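Local coordinates for alkaline phosphatase (Thermus thermophilus, PDB 7KWD), which probably hydrolyses phosphate monoesters at alkaline pH, using two zinc ions and one magnesium ion, at residues T141-H146 with E270-H276; F226-P232 with V244-M250; Y86-S90 with M477-L483. All coordinates share one frame; numbering follows the deposited sequence.

From the N terminus, the chain first reaches residues 86-90, after strand 80-84, and they meet their partner only at 477-483, where helix 479-487 begins; interaction 3 therefore closes a loop holding most of the protein. Inside it, the loop segment 141-146 after strand 135-140 waits for 270-276, which joins strand 265-271 to helix 273-280, and interaction 1 closes there. Innermost is interaction 2, a short excursion from the loop 226-232 to the start of helix 247-259. The three are nested and none cross. Interactions 1 and 2 touch, their centres about 10 Å apart, and interaction 1 holds ligands of the metal centre, whereas interaction 3 lies about 26 Å from interaction 1, centre to centre, near the second subunit.

Interaction 1 of 3, residues T141-H146 with E270-H276; sequences TTTVTH and EAGRIDH. With MG (magnesium ion), chain D; ZN (zinc ion), chain F.
Arg273 crosses the side chain of Thr141 at a slant. Its CB begins 4.1 Å from Thr141 OG1, CG comes within 3.4 Å of that same oxygen, and CD then rests 3.5 Å from Thr141 O. Bends at chi2 and chi3 (67° at the latter) swing the guanidinium round to His276, where NE donates to His276 ND1 over 2.9 Å in an almost straight bond (173°) lying near the planes of both groups. Of the terminal nitrogens, NH1 reaches Val231 O and NH2 forms a salt bridge with Glu350. Held in this way, the His276 ring has its rotation fixed and turns its edge to His146 in an offset edge-to-face pair, planes at 85°. The pair borders the metal centre of the alkaline phosphatase fold, part of which is built at the ends of the parallel strands 135-140 and 265-271. Glu270, extended beyond CG, binds magnesium through OE2 at 2.0 Å, and Asp47 and Thr148 also bind the ion. His146 reaches the ion through a magnesium-bound water, with ND1 2.9 Å from that water, which donates to Glu270 OE1, an oxygen gripped further by Thr140 OG1. Thr142 lays its CG2 methyl 3.6 Å from Gly272 O, close enough to the glycine that a side chain there would collide with it. Beyond, in helix 273-280, Asp275 OD2 binds zinc at 2.0 Å beside His279 and His433.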
loop_
_atom_site.group_PDB
_atom_site.type_symbol
_atom_site.label_atom_id
_atom_site.label_comp_id
_atom_site.label_asym_id
_atom_site.label_seq_id
_atom_site.Cartn_x
_atom_site.Cartn_y
_atom_site.Cartn_z
ATOM N N THR A 141 11.314 16.776 -11.992
ATOM C CA THR A 141 12.408 16.969 -11.053
ATOM C C THR A 141 13.550 15.985 -11.281
ATOM O O THR A 141 14.599 16.124 -10.639
ATOM C CB THR A 141 11.919 16.834 -9.601
ATOM O OG1 THR A 141 11.272 15.564 -9.428
ATOM C CG2 THR A 141 10.963 17.958 -9.234
ATOM N N THR A 142 13.374 14.989 -12.155
ATOM C CA THR A 142 14.507 14.191 -12.581
ATOM C C THR A 142 15.256 14.925 -13.692
ATOM O O THR A 142 14.837 16.000 -14.153
ATOM C CB THR A 142 14.059 12.810 -13.076
ATOM O OG1 THR A 142 13.289 12.969 -14.277
ATOM C CG2 THR A 142 13.212 12.073 -12.021
ATOM N N THR A 143 16.356 14.318 -14.162
ATOM C CA THR A 143 16.917 14.704 -15.449
ATOM C C THR A 143 15.791 14.725 -16.471
ATOM O O THR A 143 14.898 13.873 -16.457
ATOM C CB THR A 143 18.020 13.744 -15.901
ATOM O OG1 THR A 143 17.516 12.417 -15.871
ATOM C CG2 THR A 143 19.243 13.850 -14.979
ATOM N N VAL A 144 15.805 15.742 -17.331
ATOM C CA VAL A 144 14.678 15.943 -18.221
ATOM C C VAL A 144 14.564 14.810 -19.228
ATOM O O VAL A 144 13.474 14.566 -19.770
ATOM C CB VAL A 144 14.830 17.326 -18.877
ATOM C CG1 VAL A 144 15.972 17.304 -19.935
ATOM C CG2 VAL A 144 13.514 17.730 -19.481
ATOM N N THR A 145 15.667 14.097 -19.462
ATOM C CA THR A 145 15.785 12.967 -20.370
ATOM C C THR A 145 15.504 11.626 -19.669
ATOM O O THR A 145 15.699 10.555 -20.259
ATOM C CB THR A 145 17.221 12.967 -20.945
ATOM O OG1 THR A 145 18.119 13.073 -19.827
ATOM C CG2 THR A 145 17.500 14.143 -21.865
ATOM N N HIS A 146 15.063 11.656 -18.425
ATOM C CA HIS A 146 14.841 10.426 -17.679
ATOM C C HIS A 146 13.645 9.655 -18.239
ATOM O O HIS A 146 12.932 10.104 -19.137
ATOM C CB HIS A 146 14.665 10.762 -16.203
ATOM C CG HIS A 146 15.154 9.703 -15.269
ATOM N ND1 HIS A 146 14.323 9.092 -14.353
ATOM C CD2 HIS A 146 16.394 9.178 -15.071
ATOM C CE1 HIS A 146 15.024 8.219 -13.646
ATOM N NE2 HIS A 146 16.282 8.253 -14.058
ATOM N N GLU A 270 6.130 15.543 -13.740
ATOM C CA GLU A 270 6.621 14.411 -12.976
ATOM C C GLU A 270 7.203 14.856 -11.647
ATOM O O GLU A 270 8.143 15.666 -11.608
ATOM C CB GLU A 270 7.687 13.601 -13.719
ATOM C CG GLU A 270 7.792 12.193 -13.061
ATOM C CD GLU A 270 9.103 11.537 -13.338
ATOM O OE1 GLU A 270 9.965 12.202 -13.963
ATOM O OE2 GLU A 270 9.247 10.382 -12.945
ATOM N N ALA A 271 6.629 14.349 -10.562
ATOM C CA ALA A 271 7.260 14.408 -9.248
ATOM C C ALA A 271 8.109 13.156 -9.179
ATOM O O ALA A 271 7.735 12.141 -8.598
ATOM C CB ALA A 271 6.228 14.469 -8.135
ATOM N N GLY A 272 9.271 13.233 -9.843
ATOM C CA GLY A 272 10.042 12.043 -10.116
ATOM C C GLY A 272 10.961 11.589 -9.036
ATOM O O GLY A 272 11.566 10.508 -9.165
ATOM N N ARG A 273 11.129 12.366 -7.963
ATOM C CA ARG A 273 12.101 12.005 -6.939
ATOM C C ARG A 273 11.447 11.490 -5.666
ATOM O O ARG A 273 12.155 11.127 -4.711
ATOM C CB ARG A 273 13.023 13.193 -6.636
ATOM C CG ARG A 273 13.690 13.756 -7.925
ATOM C CD ARG A 273 15.091 14.346 -7.717
ATOM N NE ARG A 273 16.036 13.283 -7.367
ATOM C CZ ARG A 273 17.168 13.480 -6.706
ATOM N NH1 ARG A 273 17.525 14.704 -6.326
ATOM N NH2 ARG A 273 17.929 12.440 -6.429
ATOM N N ILE A 274 10.116 11.399 -5.643
ATOM C CA ILE A 274 9.461 10.574 -4.636
ATOM C C ILE A 274 10.065 9.180 -4.661
ATOM O O ILE A 274 10.464 8.643 -3.624
ATOM C CB ILE A 274 7.942 10.531 -4.874
ATOM C CG1 ILE A 274 7.329 11.926 -4.679
ATOM C CG2 ILE A 274 7.299 9.469 -3.991
ATOM C CD1 ILE A 274 5.885 12.026 -5.217
ATOM N N ASP A 275 10.143 8.586 -5.863
ATOM C CA ASP A 275 10.804 7.300 -6.066
ATOM C C ASP A 275 12.204 7.298 -5.464
ATOM O O ASP A 275 12.541 6.430 -4.661
ATOM C CB ASP A 275 10.845 6.999 -7.571
ATOM C CG ASP A 275 11.450 5.673 -7.895
ATOM O OD1 ASP A 275 10.888 4.642 -7.433
ATOM O OD2 ASP A 275 12.466 5.659 -8.636
ATOM N N HIS A 276 13.005 8.311 -5.789
ATOM C CA HIS A 276 14.396 8.329 -5.355
ATOM C C HIS A 276 14.500 8.370 -3.841
ATOM O O HIS A 276 15.306 7.653 -3.244
ATOM C CB HIS A 276 15.121 9.531 -5.958
ATOM C CG HIS A 276 15.156 9.500 -7.449
ATOM N ND1 HIS A 276 15.614 10.548 -8.201
ATOM C CD2 HIS A 276 14.760 8.553 -8.329
ATOM C CE1 HIS A 276 15.520 10.253 -9.485
ATOM N NE2 HIS A 276 15.004 9.046 -9.592
HETATM MG MG MG D . 10.498 8.813 -13.276
HETATM ZN ZN ZN F . 12.947 3.746 -8.900
HETATM O O HOH W 1 9.925 14.830 -7.202
HETATM O O HOH W 2 11.598 9.909 -14.723
HETATM O O HOH W 3 11.721 9.063 -11.312
HETATM O O HOH W 4 11.705 7.341 -13.715
#

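Interaction 2 of 3, residues F226-P232 with V244-M250; sequences FADGHVP and VPSLKEM
Pro245 presses its ring against one face of Phe226, a CH-pi contact that, with a Met-aromatic contact from Met250, seats the start of helix 247-259 on the loop following strand 222-225. This is the dense half of the contact. Pro245 CG stands 3.6 Å from the centroid of the Phe226 ring, only 17° off the ring normal, while Pro245 CD lies 3.5 Å from Phe226 CB, so the proline spans the root of the side chain as well as its ring. Met250 approaches the same ring obliquely, bringing SD to 3.8 Å from Phe226 CE2. A bend in its chain at chi3 (-82°) turns the CE methyl toward Val231, although CE is still 4.3 Å from Val231 CG2. Val139 of strand 135-140 lies against Met250 too, placing this half in the protein interior.

Packing is easier around Val231, whose CG1 sits 4.2 Å from Val244 CB. Toward solvent, Pro232 and Val244 are both partly exposed and reach for each other tip to tip, with Val244 CG1 and CG2 each 3.7 Å from Pro232 CD; Leu242 and Arg237 flank this pair. Here water takes a share of the work: a single molecule donates to Pro232 O and Pro245 O, each at 3.1 Å, bridging two carbonyls of the two segments. Just past the proline, Ser246 and Glu249 form a capping box. Glu249 N donates to Ser246 OG, and Ser246 N returns the bond to Glu249 OE1 at 2.9 Å, meeting that oxygen on its anti side and 21° out of the carboxylate plane.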
loop_
_atom_site.group_PDB
_atom_site.type_symbol
_atom_site.label_atom_id
_atom_site.label_comp_id
_atom_site.label_asym_id
_atom_site.label_seq_id
_atom_site.Cartn_x
_atom_site.Cartn_y
_atom_site.Cartn_z
ATOM N N PHE A 226 18.423 22.639 -14.880
ATOM C CA PHE A 226 18.708 23.370 -13.663
ATOM C C PHE A 226 19.689 22.722 -12.707
ATOM O O PHE A 226 19.995 23.321 -11.670
ATOM C CB PHE A 226 17.381 23.627 -12.937
ATOM C CG PHE A 226 16.383 24.343 -13.780
ATOM C CD1 PHE A 226 16.470 25.714 -13.975
ATOM C CD2 PHE A 226 15.394 23.639 -14.429
ATOM C CE1 PHE A 226 15.545 26.374 -14.793
ATOM C CE2 PHE A 226 14.479 24.262 -15.243
ATOM C CZ PHE A 226 14.539 25.638 -15.432
ATOM N N ALA A 227 20.187 21.529 -13.024
ATOM C CA ALA A 227 21.177 20.838 -12.214
ATOM C C ALA A 227 21.996 19.932 -13.121
ATOM O O ALA A 227 21.590 19.615 -14.252
ATOM C CB ALA A 227 20.522 20.023 -11.085
ATOM N N ASP A 228 23.156 19.495 -12.611
ATOM C CA ASP A 228 23.994 18.604 -13.405
ATOM C C ASP A 228 23.260 17.302 -13.683
ATOM O O ASP A 228 23.231 16.829 -14.828
ATOM C CB ASP A 228 25.320 18.282 -12.713
ATOM C CG ASP A 228 26.276 17.560 -13.650
ATOM O OD1 ASP A 228 26.759 18.213 -14.600
ATOM O OD2 ASP A 228 26.491 16.345 -13.473
ATOM N N GLY A 229 22.690 16.695 -12.616
ATOM C CA GLY A 229 21.849 15.515 -12.700
ATOM C C GLY A 229 20.406 15.833 -12.336
ATOM O O GLY A 229 19.849 16.824 -12.816
ATOM N N HIS A 230 19.791 15.032 -11.465
ATOM C CA HIS A 230 18.413 15.321 -11.070
ATOM C C HIS A 230 18.338 16.631 -10.297
ATOM O O HIS A 230 19.300 17.060 -9.655
ATOM C CB HIS A 230 17.857 14.218 -10.190
ATOM C CG HIS A 230 17.972 12.863 -10.788
ATOM N ND1 HIS A 230 17.402 12.546 -11.994
ATOM C CD2 HIS A 230 18.569 11.735 -10.343
ATOM C CE1 HIS A 230 17.661 11.281 -12.282
ATOM N NE2 HIS A 230 18.357 10.764 -11.288
ATOM N N VAL A 231 17.188 17.286 -10.384
ATOM C CA VAL A 231 16.952 18.482 -9.564
ATOM C C VAL A 231 16.962 18.076 -8.100
ATOM O O VAL A 231 16.500 16.966 -7.763
ATOM C CB VAL A 231 15.615 19.151 -9.938
ATOM C CG1 VAL A 231 15.407 20.425 -9.150
ATOM C CG2 VAL A 231 15.598 19.420 -11.427
ATOM N N PRO A 232 17.512 18.891 -7.202
ATOM C CA PRO A 232 17.523 18.522 -5.783
ATOM C C PRO A 232 16.125 18.268 -5.215
ATOM O O PRO A 232 15.135 18.900 -5.599
ATOM C CB PRO A 232 18.183 19.737 -5.106
ATOM C CG PRO A 232 19.082 20.328 -6.182
ATOM C CD PRO A 232 18.351 20.076 -7.491
ATOM N N VAL A 244 17.796 26.222 -7.034
ATOM C CA VAL A 244 17.140 25.402 -8.054
ATOM C C VAL A 244 15.650 25.681 -7.963
ATOM O O VAL A 244 15.130 26.088 -6.913
ATOM C CB VAL A 244 17.446 23.885 -7.868
ATOM C CG1 VAL A 244 18.915 23.667 -8.027
ATOM C CG2 VAL A 244 16.992 23.399 -6.492
ATOM N N PRO A 245 14.922 25.469 -9.068
ATOM C CA PRO A 245 13.476 25.727 -9.022
ATOM C C PRO A 245 12.758 24.600 -8.298
ATOM O O PRO A 245 13.259 23.478 -8.194
ATOM C CB PRO A 245 13.069 25.816 -10.492
ATOM C CG PRO A 245 14.134 25.058 -11.256
ATOM C CD PRO A 245 15.364 24.957 -10.385
ATOM N N SER A 246 11.614 24.945 -7.717
ATOM C CA SER A 246 10.656 23.952 -7.252
ATOM C C SER A 246 9.891 23.379 -8.444
ATOM O O SER A 246 9.818 23.982 -9.515
ATOM C CB SER A 246 9.656 24.581 -6.272
ATOM O OG SER A 246 8.910 25.604 -6.929
ATOM N N LEU A 247 9.282 22.216 -8.248
ATOM C CA LEU A 247 8.427 21.706 -9.321
ATOM C C LEU A 247 7.365 22.744 -9.694
ATOM O O LEU A 247 7.105 22.989 -10.885
ATOM C CB LEU A 247 7.817 20.378 -8.907
ATOM C CG LEU A 247 7.066 19.639 -10.034
ATOM C CD1 LEU A 247 7.945 19.417 -11.239
ATOM C CD2 LEU A 247 6.552 18.306 -9.474
ATOM N N LYS A 248 6.774 23.399 -8.688
ATOM C CA LYS A 248 5.761 24.417 -8.963
ATOM C C LYS A 248 6.295 25.503 -9.881
ATOM O O LYS A 248 5.622 25.905 -10.852
ATOM C CB LYS A 248 5.276 25.046 -7.647
ATOM C CG LYS A 248 4.217 26.156 -7.840
ATOM C CD LYS A 248 3.847 26.747 -6.469
ATOM C CE LYS A 248 2.659 27.711 -6.530
ATOM N NZ LYS A 248 2.443 28.315 -5.177
ATOM N N GLU A 249 7.491 26.020 -9.582
ATOM C CA GLU A 249 8.054 27.098 -10.399
ATOM C C GLU A 249 8.207 26.665 -11.848
ATOM O O GLU A 249 8.034 27.468 -12.770
ATOM C CB GLU A 249 9.413 27.543 -9.838
ATOM C CG GLU A 249 9.288 28.488 -8.626
ATOM C CD GLU A 249 10.599 28.750 -7.873
ATOM O OE1 GLU A 249 11.489 27.866 -7.789
ATOM O OE2 GLU A 249 10.722 29.866 -7.343
ATOM N N MET A 250 8.573 25.408 -12.065
ATOM C CA MET A 250 8.715 24.911 -13.432
ATOM C C MET A 250 7.354 24.800 -14.110
ATOM O O MET A 250 7.194 25.240 -15.252
ATOM C CB MET A 250 9.446 23.564 -13.412
ATOM C CG MET A 250 10.948 23.706 -13.132
ATOM S SD MET A 250 11.916 22.214 -13.362
ATOM C CE MET A 250 11.756 21.305 -11.964
HETATM O O HOH W 5 13.204 21.272 -6.041
#

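Interaction 3 of 3, residues Y86-S90 with M477-L483; sequences YSLTS and MSEEEAL
Leu88 inserts its forked end between Met477 and Ala482, and its conformation explains how. With CG anti to the backbone N (chi1 -177°) and chi2 at 48°, the side chain leaves the loop extended and brings both methyls to the chain entering the helix and to its first turn. CD1 touches the backbone, 3.4 Å from Met477 O, whereas CD2 lies 3.7 Å from Ala482 CB and packs against Met477 CG as well. Met477 bends at chi3, carrying its end away from the leucine. An alanine in place of Leu88 would remove both methyls and is likely to open a gap between Met477 and Ala482, leaving the start of the helix poorly braced against the loop.

Thr89 continues the apolar surface. Its chi1 of 65° sets CG2 opposite the carbonyl carbon and directs the methyl to Ala482 CB, 3.5 Å away, so that the small alanine receives Leu88 and Thr89 together. Leu483 slides past the threonine in the opposite direction, with CD2 3.9 Å from Thr89 CB.

Glu479, extended throughout, runs its aliphatic part beside the loop backbone, CG being 3.3 Å from Leu88 O. Its carboxylate is then linked back to the loop through one water, which donates to Glu479 OE2 at 2.7 Å and to Thr89 O at 2.8 Å. OE2 also has a long, weak ion pair with Arg63 of the second subunit, whose Leu333 packs on Thr89; the contact thus lies beside the dimer interface, away from the metal centre. The helix 479-487 itself starts with a capping box, in which Glu481 N donates to Ser478 OG while Ser478 N donates to the anti lone pair of Glu481 OE1.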
loop_
_atom_site.group_PDB
_atom_site.type_symbol
_atom_site.label_atom_id
_atom_site.label_comp_id
_atom_site.label_asym_id
_atom_site.label_seq_id
_atom_site.Cartn_x
_atom_site.Cartn_y
_atom_site.Cartn_z
ATOM N N TYR A 86 2.619 -4.306 -12.874
ATOM C CA TYR A 86 3.550 -5.312 -13.360
ATOM C C TYR A 86 3.884 -5.116 -14.837
ATOM O O TYR A 86 3.064 -4.675 -15.652
ATOM C CB TYR A 86 3.015 -6.713 -13.121
ATOM C CG TYR A 86 1.636 -7.044 -13.614
ATOM C CD1 TYR A 86 1.420 -7.499 -14.908
ATOM C CD2 TYR A 86 0.558 -7.003 -12.750
ATOM C CE1 TYR A 86 0.136 -7.858 -15.337
ATOM C CE2 TYR A 86 -0.696 -7.351 -13.159
ATOM C CZ TYR A 86 -0.901 -7.781 -14.457
ATOM O OH TYR A 86 -2.161 -8.135 -14.854
ATOM N N SER A 87 5.129 -5.428 -15.175
ATOM C CA SER A 87 5.592 -5.339 -16.555
ATOM C C SER A 87 5.421 -6.710 -17.222
ATOM O O SER A 87 4.807 -7.622 -16.656
ATOM C CB SER A 87 7.042 -4.852 -16.578
ATOM O OG SER A 87 7.851 -5.728 -15.831
ATOM N N LEU A 88 6.010 -6.893 -18.406
ATOM C CA LEU A 88 5.682 -8.068 -19.221
ATOM C C LEU A 88 6.187 -9.374 -18.598
ATOM O O LEU A 88 5.502 -10.407 -18.688
ATOM C CB LEU A 88 6.247 -7.881 -20.625
ATOM C CG LEU A 88 5.957 -8.962 -21.670
ATOM C CD1 LEU A 88 4.488 -9.338 -21.688
ATOM C CD2 LEU A 88 6.421 -8.418 -23.015
ATOM N N THR A 89 7.373 -9.347 -17.972
ATOM C CA THR A 89 7.994 -10.535 -17.401
ATOM C C THR A 89 8.285 -10.431 -15.905
ATOM O O THR A 89 8.836 -11.382 -15.341
ATOM C CB THR A 89 9.322 -10.865 -18.119
ATOM O OG1 THR A 89 10.283 -9.825 -17.904
ATOM C CG2 THR A 89 9.091 -11.014 -19.579
ATOM N N SER A 90 7.887 -9.345 -15.238
ATOM C CA SER A 90 8.201 -9.169 -13.827
ATOM C C SER A 90 7.041 -8.525 -13.096
ATOM O O SER A 90 6.538 -7.482 -13.525
ATOM C CB SER A 90 9.419 -8.274 -13.632
ATOM O OG SER A 90 9.562 -7.957 -12.264
ATOM N N MET A 477 3.695 -8.076 -27.353
ATOM C CA MET A 477 4.595 -9.215 -27.196
ATOM C C MET A 477 4.071 -10.001 -26.005
ATOM O O MET A 477 3.634 -9.408 -25.012
ATOM C CB MET A 477 6.062 -8.767 -26.969
ATOM C CG MET A 477 7.062 -9.834 -26.468
ATOM S SD MET A 477 8.798 -9.231 -26.345
ATOM C CE MET A 477 8.997 -8.443 -27.947
ATOM N N SER A 478 4.098 -11.326 -26.113
ATOM C CA SER A 478 3.656 -12.187 -25.028
ATOM C C SER A 478 4.776 -12.344 -24.014
ATOM O O SER A 478 5.958 -12.125 -24.304
ATOM C CB SER A 478 3.253 -13.566 -25.549
ATOM O OG SER A 478 4.410 -14.323 -25.855
ATOM N N GLU A 479 4.381 -12.717 -22.796
ATOM C CA GLU A 479 5.359 -12.950 -21.746
ATOM C C GLU A 479 6.359 -14.023 -22.157
ATOM O O GLU A 479 7.577 -13.883 -21.932
ATOM C CB GLU A 479 4.630 -13.354 -20.466
ATOM C CG GLU A 479 5.561 -13.662 -19.300
ATOM C CD GLU A 479 4.789 -13.995 -18.020
ATOM O OE1 GLU A 479 3.547 -14.084 -18.091
ATOM O OE2 GLU A 479 5.427 -14.188 -16.965
ATOM N N GLU A 480 5.859 -15.115 -22.742
ATOM C CA GLU A 480 6.744 -16.198 -23.160
ATOM C C GLU A 480 7.668 -15.734 -24.278
ATOM O O GLU A 480 8.862 -16.049 -24.274
ATOM C CB GLU A 480 5.924 -17.435 -23.574
ATOM C CG GLU A 480 5.229 -18.191 -22.418
ATOM C CD GLU A 480 6.204 -18.899 -21.436
ATOM O OE1 GLU A 480 7.157 -19.595 -21.893
ATOM O OE2 GLU A 480 6.010 -18.758 -20.195
ATOM N N GLU A 481 7.169 -14.931 -25.216
ATOM C CA GLU A 481 8.082 -14.434 -26.243
ATOM C C GLU A 481 9.208 -13.654 -25.604
ATOM O O GLU A 481 10.376 -13.817 -25.968
ATOM C CB GLU A 481 7.359 -13.549 -27.260
ATOM C CG GLU A 481 6.674 -14.292 -28.378
ATOM C CD GLU A 481 5.665 -13.421 -29.136
ATOM O OE1 GLU A 481 5.095 -12.473 -28.543
ATOM O OE2 GLU A 481 5.437 -13.675 -30.335
ATOM N N ALA A 482 8.865 -12.807 -24.626
ATOM C CA ALA A 482 9.836 -11.918 -23.999
ATOM C C ALA A 482 10.854 -12.700 -23.188
ATOM O O ALA A 482 12.047 -12.384 -23.199
ATOM C CB ALA A 482 9.103 -10.915 -23.102
ATOM N N LEU A 483 10.399 -13.726 -22.485
ATOM C CA LEU A 483 11.309 -14.522 -21.677
ATOM C C LEU A 483 12.342 -15.235 -22.549
ATOM O O LEU A 483 13.514 -15.345 -22.167
ATOM C CB LEU A 483 10.513 -15.523 -20.860
ATOM C CG LEU A 483 9.762 -14.961 -19.656
ATOM C CD1 LEU A 483 8.869 -16.064 -19.094
ATOM C CD2 LEU A 483 10.698 -14.441 -18.573
HETATM O O HOH W 6 7.943 -13.994 -16.004
#